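Local coordinates for fiber protein (Human adenovirus 21, PDB 3L88) that makes up the trimeric adenovirus fiber, whose knob, the piece in this structure, binds the host-cell receptor CD46 for attachment, at residues N129-Y141 with P179-F193. Residues are numbered along the deposited sequence; the frame is centred on the assembly and turned at random.
Sequences NYIHGICYYMTSY and PESNIATLTTSPFFF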
loop_
_atom_site.group_PDB
_atom_site.type_symbol
_atom_site.label_atom_id
_atom_site.label_comp_id
_atom_site.label_asym_id
_atom_site.label_seq_id
_atom_site.Cartn_x
_atom_site.Cartn_y
_atom_site.Cartn_z
ATOM N N ASN C 129 -12.736 -12.180 3.243
ATOM C CA ASN C 129 -13.131 -11.567 1.978
ATOM C C ASN C 129 -12.870 -10.066 1.962
ATOM O O ASN C 129 -13.145 -9.384 0.973
ATOM C CB ASN C 129 -14.610 -11.827 1.690
ATOM C CG ASN C 129 -14.893 -13.269 1.361
ATOM O OD1 ASN C 129 -14.693 -14.154 2.190
ATOM N ND2 ASN C 129 -15.384 -13.515 0.149
ATOM N N TYR C 130 -12.351 -9.554 3.067
ATOM C CA TYR C 130 -12.228 -8.116 3.263
ATOM C C TYR C 130 -10.787 -7.617 3.136
ATOM O O TYR C 130 -9.857 -8.233 3.654
ATOM C CB TYR C 130 -12.784 -7.721 4.631
ATOM C CG TYR C 130 -14.288 -7.630 4.688
ATOM C CD1 TYR C 130 -14.944 -6.439 4.396
ATOM C CD2 TYR C 130 -15.053 -8.720 5.071
ATOM C CE1 TYR C 130 -16.328 -6.343 4.462
ATOM C CE2 TYR C 130 -16.436 -8.634 5.146
ATOM C CZ TYR C 130 -17.067 -7.443 4.839
ATOM O OH TYR C 130 -18.436 -7.354 4.911
ATOM N N ILE C 131 -10.620 -6.486 2.457
ATOM C CA ILE C 131 -9.416 -5.678 2.599
ATOM C C ILE C 131 -9.749 -4.402 3.362
ATOM O O ILE C 131 -10.790 -3.788 3.136
ATOM C CB ILE C 131 -8.812 -5.304 1.233
ATOM C CG1 ILE C 131 -8.289 -6.552 0.515
ATOM C CG2 ILE C 131 -7.706 -4.275 1.401
ATOM C CD1 ILE C 131 -8.066 -6.343 -0.971
ATOM N N HIS C 132 -8.873 -4.023 4.285
ATOM C CA HIS C 132 -9.104 -2.849 5.114
ATOM C C HIS C 132 -7.916 -1.898 5.081
ATOM O O HIS C 132 -6.769 -2.325 4.995
ATOM C CB HIS C 132 -9.389 -3.264 6.552
ATOM C CG HIS C 132 -10.643 -4.060 6.713
ATOM N ND1 HIS C 132 -10.640 -5.378 7.112
ATOM C CD2 HIS C 132 -11.943 -3.719 6.549
ATOM C CE1 HIS C 132 -11.883 -5.817 7.186
ATOM N NE2 HIS C 132 -12.693 -4.830 6.850
ATOM N N GLY C 133 -8.195 -0.604 5.165
ATOM C CA GLY C 133 -7.136 0.394 5.139
ATOM C C GLY C 133 -7.658 1.796 5.363
ATOM O O GLY C 133 -8.805 1.984 5.775
ATOM N N ILE C 134 -6.816 2.786 5.086
ATOM C CA ILE C 134 -7.167 4.170 5.343
ATOM C C ILE C 134 -6.760 5.055 4.174
ATOM O O ILE C 134 -5.657 4.929 3.647
ATOM C CB ILE C 134 -6.503 4.683 6.633
ATOM C CG1 ILE C 134 -6.949 3.843 7.833
ATOM C CG2 ILE C 134 -6.837 6.144 6.853
ATOM C CD1 ILE C 134 -6.413 4.342 9.169
ATOM N N CYS C 135 -7.668 5.925 3.749
ATOM C CA CYS C 135 -7.298 7.064 2.917
ATOM C C CYS C 135 -7.767 8.356 3.574
ATOM O O CYS C 135 -8.204 8.348 4.722
ATOM C CB CYS C 135 -7.874 6.926 1.506
ATOM S SG CYS C 135 -9.632 6.554 1.448
ATOM N N TYR C 136 -7.678 9.467 2.851
ATOM C CA TYR C 136 -7.760 10.770 3.496
ATOM C C TYR C 136 -8.586 11.785 2.727
ATOM O O TYR C 136 -8.633 11.765 1.494
ATOM C CB TYR C 136 -6.359 11.321 3.777
ATOM C CG TYR C 136 -5.537 10.420 4.667
ATOM C CD1 TYR C 136 -4.822 9.355 4.133
ATOM C CD2 TYR C 136 -5.522 10.597 6.044
ATOM C CE1 TYR C 136 -4.085 8.509 4.946
ATOM C CE2 TYR C 136 -4.782 9.762 6.863
ATOM C CZ TYR C 136 -4.067 8.721 6.306
ATOM O OH TYR C 136 -3.348 7.889 7.124
ATOM N N TYR C 137 -9.266 12.650 3.474
ATOM C CA TYR C 137 -9.974 13.782 2.894
ATOM C C TYR C 137 -9.302 15.088 3.303
ATOM O O TYR C 137 -8.988 15.285 4.479
ATOM C CB TYR C 137 -11.436 13.786 3.346
ATOM C CG TYR C 137 -12.191 15.038 2.953
ATOM C CD1 TYR C 137 -12.571 15.255 1.636
ATOM C CD2 TYR C 137 -12.504 16.008 3.895
ATOM C CE1 TYR C 137 -13.251 16.399 1.269
ATOM C CE2 TYR C 137 -13.183 17.157 3.535
ATOM C CZ TYR C 137 -13.547 17.347 2.218
ATOM O OH TYR C 137 -14.215 18.483 1.839
ATOM N N MET C 138 -9.060 15.960 2.329
ATOM C CA MET C 138 -8.518 17.290 2.597
ATOM C C MET C 138 -9.643 18.301 2.789
ATOM O O MET C 138 -10.420 18.551 1.873
ATOM C CB MET C 138 -7.616 17.746 1.446
ATOM C CG MET C 138 -6.156 17.347 1.587
ATOM S SD MET C 138 -5.091 18.077 0.313
ATOM C CE MET C 138 -5.584 19.786 0.388
ATOM N N THR C 139 -9.724 18.892 3.974
ATOM C CA THR C 139 -10.752 19.893 4.239
ATOM C C THR C 139 -10.516 21.179 3.433
ATOM O O THR C 139 -9.380 21.547 3.139
ATOM C CB THR C 139 -10.844 20.233 5.733
ATOM O OG1 THR C 139 -9.643 20.897 6.146
ATOM C CG2 THR C 139 -11.035 18.972 6.557
ATOM N N SER C 140 -11.600 21.852 3.065
ATOM C CA SER C 140 -11.512 23.011 2.188
ATOM C C SER C 140 -10.944 24.201 2.953
ATOM O O SER C 140 -10.327 25.096 2.365
ATOM C CB SER C 140 -12.891 23.367 1.643
ATOM O OG SER C 140 -13.719 23.860 2.681
ATOM N N TYR C 141 -11.144 24.176 4.272
ATOM C CA TYR C 141 -10.845 25.295 5.165
ATOM C C TYR C 141 -9.347 25.488 5.426
ATOM O O TYR C 141 -8.777 26.516 5.060
ATOM C CB TYR C 141 -11.596 25.116 6.492
ATOM C CG TYR C 141 -11.194 26.086 7.587
ATOM C CD1 TYR C 141 -11.725 27.374 7.637
ATOM C CD2 TYR C 141 -10.312 25.701 8.594
ATOM C CE1 TYR C 141 -11.372 28.262 8.653
ATOM C CE2 TYR C 141 -9.950 26.579 9.608
ATOM C CZ TYR C 141 -10.485 27.858 9.634
ATOM O OH TYR C 141 -10.117 28.729 10.636
ATOM N N PRO C 179 -15.990 17.563 9.229
ATOM C CA PRO C 179 -14.907 18.096 8.404
ATOM C C PRO C 179 -15.262 19.423 7.742
ATOM O O PRO C 179 -14.397 20.279 7.568
ATOM C CB PRO C 179 -14.724 17.020 7.330
ATOM C CG PRO C 179 -15.243 15.776 7.945
ATOM C CD PRO C 179 -16.393 16.214 8.798
ATOM N N GLU C 180 -16.517 19.573 7.340
ATOM C CA GLU C 180 -16.978 20.811 6.730
ATOM C C GLU C 180 -18.218 21.344 7.442
ATOM O O GLU C 180 -18.898 20.609 8.160
ATOM C CB GLU C 180 -17.280 20.595 5.246
ATOM C CG GLU C 180 -16.146 19.944 4.463
ATOM C CD GLU C 180 -15.044 20.919 4.096
ATOM O OE1 GLU C 180 -15.125 22.096 4.501
ATOM O OE2 GLU C 180 -14.093 20.508 3.402
ATOM N N SER C 181 -18.495 22.631 7.252
ATOM C CA SER C 181 -19.740 23.222 7.718
ATOM C C SER C 181 -20.624 23.590 6.533
ATOM O O SER C 181 -21.804 23.887 6.694
ATOM C CB SER C 181 -19.461 24.455 8.576
ATOM O OG SER C 181 -18.555 25.329 7.925
ATOM N N ASN C 182 -20.047 23.555 5.340
ATOM C CA ASN C 182 -20.802 23.839 4.129
ATOM C C ASN C 182 -20.439 22.917 2.970
ATOM O O ASN C 182 -19.503 22.122 3.063
ATOM C CB ASN C 182 -20.625 25.301 3.716
ATOM C CG ASN C 182 -21.520 26.239 4.500
ATOM O OD1 ASN C 182 -22.722 26.002 4.632
ATOM N ND2 ASN C 182 -20.938 27.313 5.021
ATOM N N ILE C 183 -21.193 23.031 1.882
ATOM C CA ILE C 183 -20.946 22.235 0.690
ATOM C C ILE C 183 -19.501 22.388 0.222
ATOM O O ILE C 183 -18.955 23.492 0.212
ATOM C CB ILE C 183 -21.908 22.622 -0.449
ATOM C CG1 ILE C 183 -21.698 21.717 -1.662
ATOM C CG2 ILE C 183 -21.727 24.078 -0.833
ATOM C CD1 ILE C 183 -22.778 21.853 -2.706
ATOM N N ALA C 184 -18.873 21.268 -0.120
ATOM C CA ALA C 184 -17.518 21.270 -0.660
ATOM C C ALA C 184 -17.275 19.968 -1.417
ATOM O O ALA C 184 -17.816 18.922 -1.053
ATOM C CB ALA C 184 -16.504 21.432 0.458
ATOM N N THR C 185 -16.474 20.036 -2.477
ATOM C CA THR C 185 -16.218 18.863 -3.306
ATOM C C THR C 185 -15.631 17.719 -2.488
ATOM O O THR C 185 -14.530 17.830 -1.941
ATOM C CB THR C 185 -15.275 19.181 -4.476
ATOM O OG1 THR C 185 -15.806 20.270 -5.237
ATOM C CG2 THR C 185 -15.129 17.966 -5.384
ATOM N N LEU C 186 -16.389 16.631 -2.389
ATOM C CA LEU C 186 -15.917 15.415 -1.752
ATOM C C LEU C 186 -14.872 14.722 -2.618
ATOM O O LEU C 186 -15.114 14.440 -3.788
ATOM C CB LEU C 186 -17.089 14.469 -1.489
ATOM C CG LEU C 186 -16.778 13.162 -0.753
ATOM C CD1 LEU C 186 -17.937 12.775 0.151
ATOM C CD2 LEU C 186 -16.453 12.038 -1.734
ATOM N N THR C 187 -13.703 14.471 -2.040
ATOM C CA THR C 187 -12.664 13.705 -2.713
ATOM C C THR C 187 -12.050 12.712 -1.733
ATOM O O THR C 187 -11.863 13.025 -0.559
ATOM C CB THR C 187 -11.543 14.610 -3.260
ATOM O OG1 THR C 187 -10.813 15.178 -2.166
ATOM C CG2 THR C 187 -12.112 15.726 -4.118
ATOM N N THR C 188 -11.743 11.514 -2.218
ATOM C CA THR C 188 -10.992 10.540 -1.431
ATOM C C THR C 188 -9.624 10.301 -2.061
ATOM O O THR C 188 -9.530 9.972 -3.247
ATOM C CB THR C 188 -11.738 9.188 -1.334
ATOM O OG1 THR C 188 -11.776 8.561 -2.623
ATOM C CG2 THR C 188 -13.163 9.389 -0.826
ATOM N N SER C 189 -8.567 10.465 -1.272
ATOM C CA SER C 189 -7.218 10.234 -1.777
ATOM C C SER C 189 -7.045 8.777 -2.211
ATOM O O SER C 189 -7.658 7.873 -1.642
ATOM C CB SER C 189 -6.163 10.623 -0.739
ATOM O OG SER C 189 -6.193 9.754 0.377
ATOM N N PRO C 190 -6.224 8.551 -3.244
ATOM C CA PRO C 190 -6.136 7.229 -3.847
ATOM C C PRO C 190 -5.811 6.161 -2.809
ATOM O O PRO C 190 -4.987 6.384 -1.919
ATOM C CB PRO C 190 -4.986 7.379 -4.847
ATOM C CG PRO C 190 -4.960 8.828 -5.175
ATOM C CD PRO C 190 -5.349 9.531 -3.910
ATOM N N PHE C 191 -6.481 5.018 -2.905
ATOM C CA PHE C 191 -6.158 3.876 -2.064
ATOM C C PHE C 191 -5.589 2.752 -2.920
ATOM O O PHE C 191 -6.094 2.480 -4.007
ATOM C CB PHE C 191 -7.398 3.402 -1.306
ATOM C CG PHE C 191 -7.148 2.220 -0.415
ATOM C CD1 PHE C 191 -6.279 2.318 0.664
ATOM C CD2 PHE C 191 -7.798 1.021 -0.637
ATOM C CE1 PHE C 191 -6.052 1.231 1.503
ATOM C CE2 PHE C 191 -7.589 -0.065 0.199
ATOM C CZ PHE C 191 -6.706 0.037 1.268
ATOM N N PHE C 192 -4.515 2.132 -2.441
ATOM C CA PHE C 192 -3.836 1.078 -3.187
ATOM C C PHE C 192 -4.105 -0.292 -2.571
ATOM O O PHE C 192 -4.085 -0.453 -1.352
ATOM C CB PHE C 192 -2.326 1.332 -3.239
ATOM C CG PHE C 192 -1.957 2.775 -3.418
ATOM C CD1 PHE C 192 -1.199 3.428 -2.463
ATOM C CD2 PHE C 192 -2.368 3.480 -4.540
ATOM C CE1 PHE C 192 -0.851 4.757 -2.616
ATOM C CE2 PHE C 192 -2.029 4.815 -4.704
ATOM C CZ PHE C 192 -1.263 5.454 -3.741
ATOM N N PHE C 193 -4.343 -1.281 -3.422
ATOM C CA PHE C 193 -4.659 -2.617 -2.946
ATOM C C PHE C 193 -4.269 -3.689 -3.952
ATOM O O PHE C 193 -4.070 -3.414 -5.139
ATOM C CB PHE C 193 -6.146 -2.725 -2.609
ATOM C CG PHE C 193 -7.047 -2.463 -3.779
ATOM C CD1 PHE C 193 -7.397 -1.164 -4.124
ATOM C CD2 PHE C 193 -7.538 -3.514 -4.539
ATOM C CE1 PHE C 193 -8.211 -0.920 -5.204
ATOM C CE2 PHE C 193 -8.354 -3.277 -5.619
ATOM C CZ PHE C 193 -8.692 -1.979 -5.956
#
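Tyr137 reaches from strand 130-138 to the 179-193 segment and ends on the carboxylate of Glu180. The contact lies in the antiparallel beta-sandwich of the fiber knob. Within this chain, strand 130-138 and the strand that holds Phe191 to Phe193 are outermost in their two sheets. They run nearly antiparallel, with axes 7.7 Å apart.

From CB outward, the Tyr137 side chain runs past the carbonyl of Thr187, which CB and CG both approach. CD1 comes to 3.2 Å from Thr187 O, at the ring edge. CE1 has Thr185 O in the ring plane. CE2, across the ring from CD1, touches Pro179 CB. OH donates a hydrogen bond of 2.6 Å to Glu180 OE2. CG lies anti to the backbone N (chi1 171°), which sends the ring along this path. Phe63 packs edge-to-face with the same ring.

The ring and carboxylate planes are 80° apart. Tyr137 OH meets OE2 on the anti side, while Ser140 N donates to the syn lone pair of OE2. Two donors thus grip one oxygen of a buried carboxylate, which would probably stabilise its negative charge. The Glu180 side chain bends at chi2 to bring both oxygens toward Ser140.

Further along, Ser189 pairs with the backbone of Tyr136 in both directions. Its N donates to Tyr136 O at 3.1 Å, and its OG accepts from Tyr136 N at 2.9 Å. Cys135 CB sits against Ser189 O. Beyond it, the Phe191 ring packs against Gly133, with CE1 3.9 Å from Gly133 CA. Ile131 CG2 lies at the edge of that ring. Phe192 of another subunit packs on Ile131. Ser140 OG, in turn, donates to Glu180 OE1 at 2.9 Å, from the syn side and 26° out of the carboxylate plane.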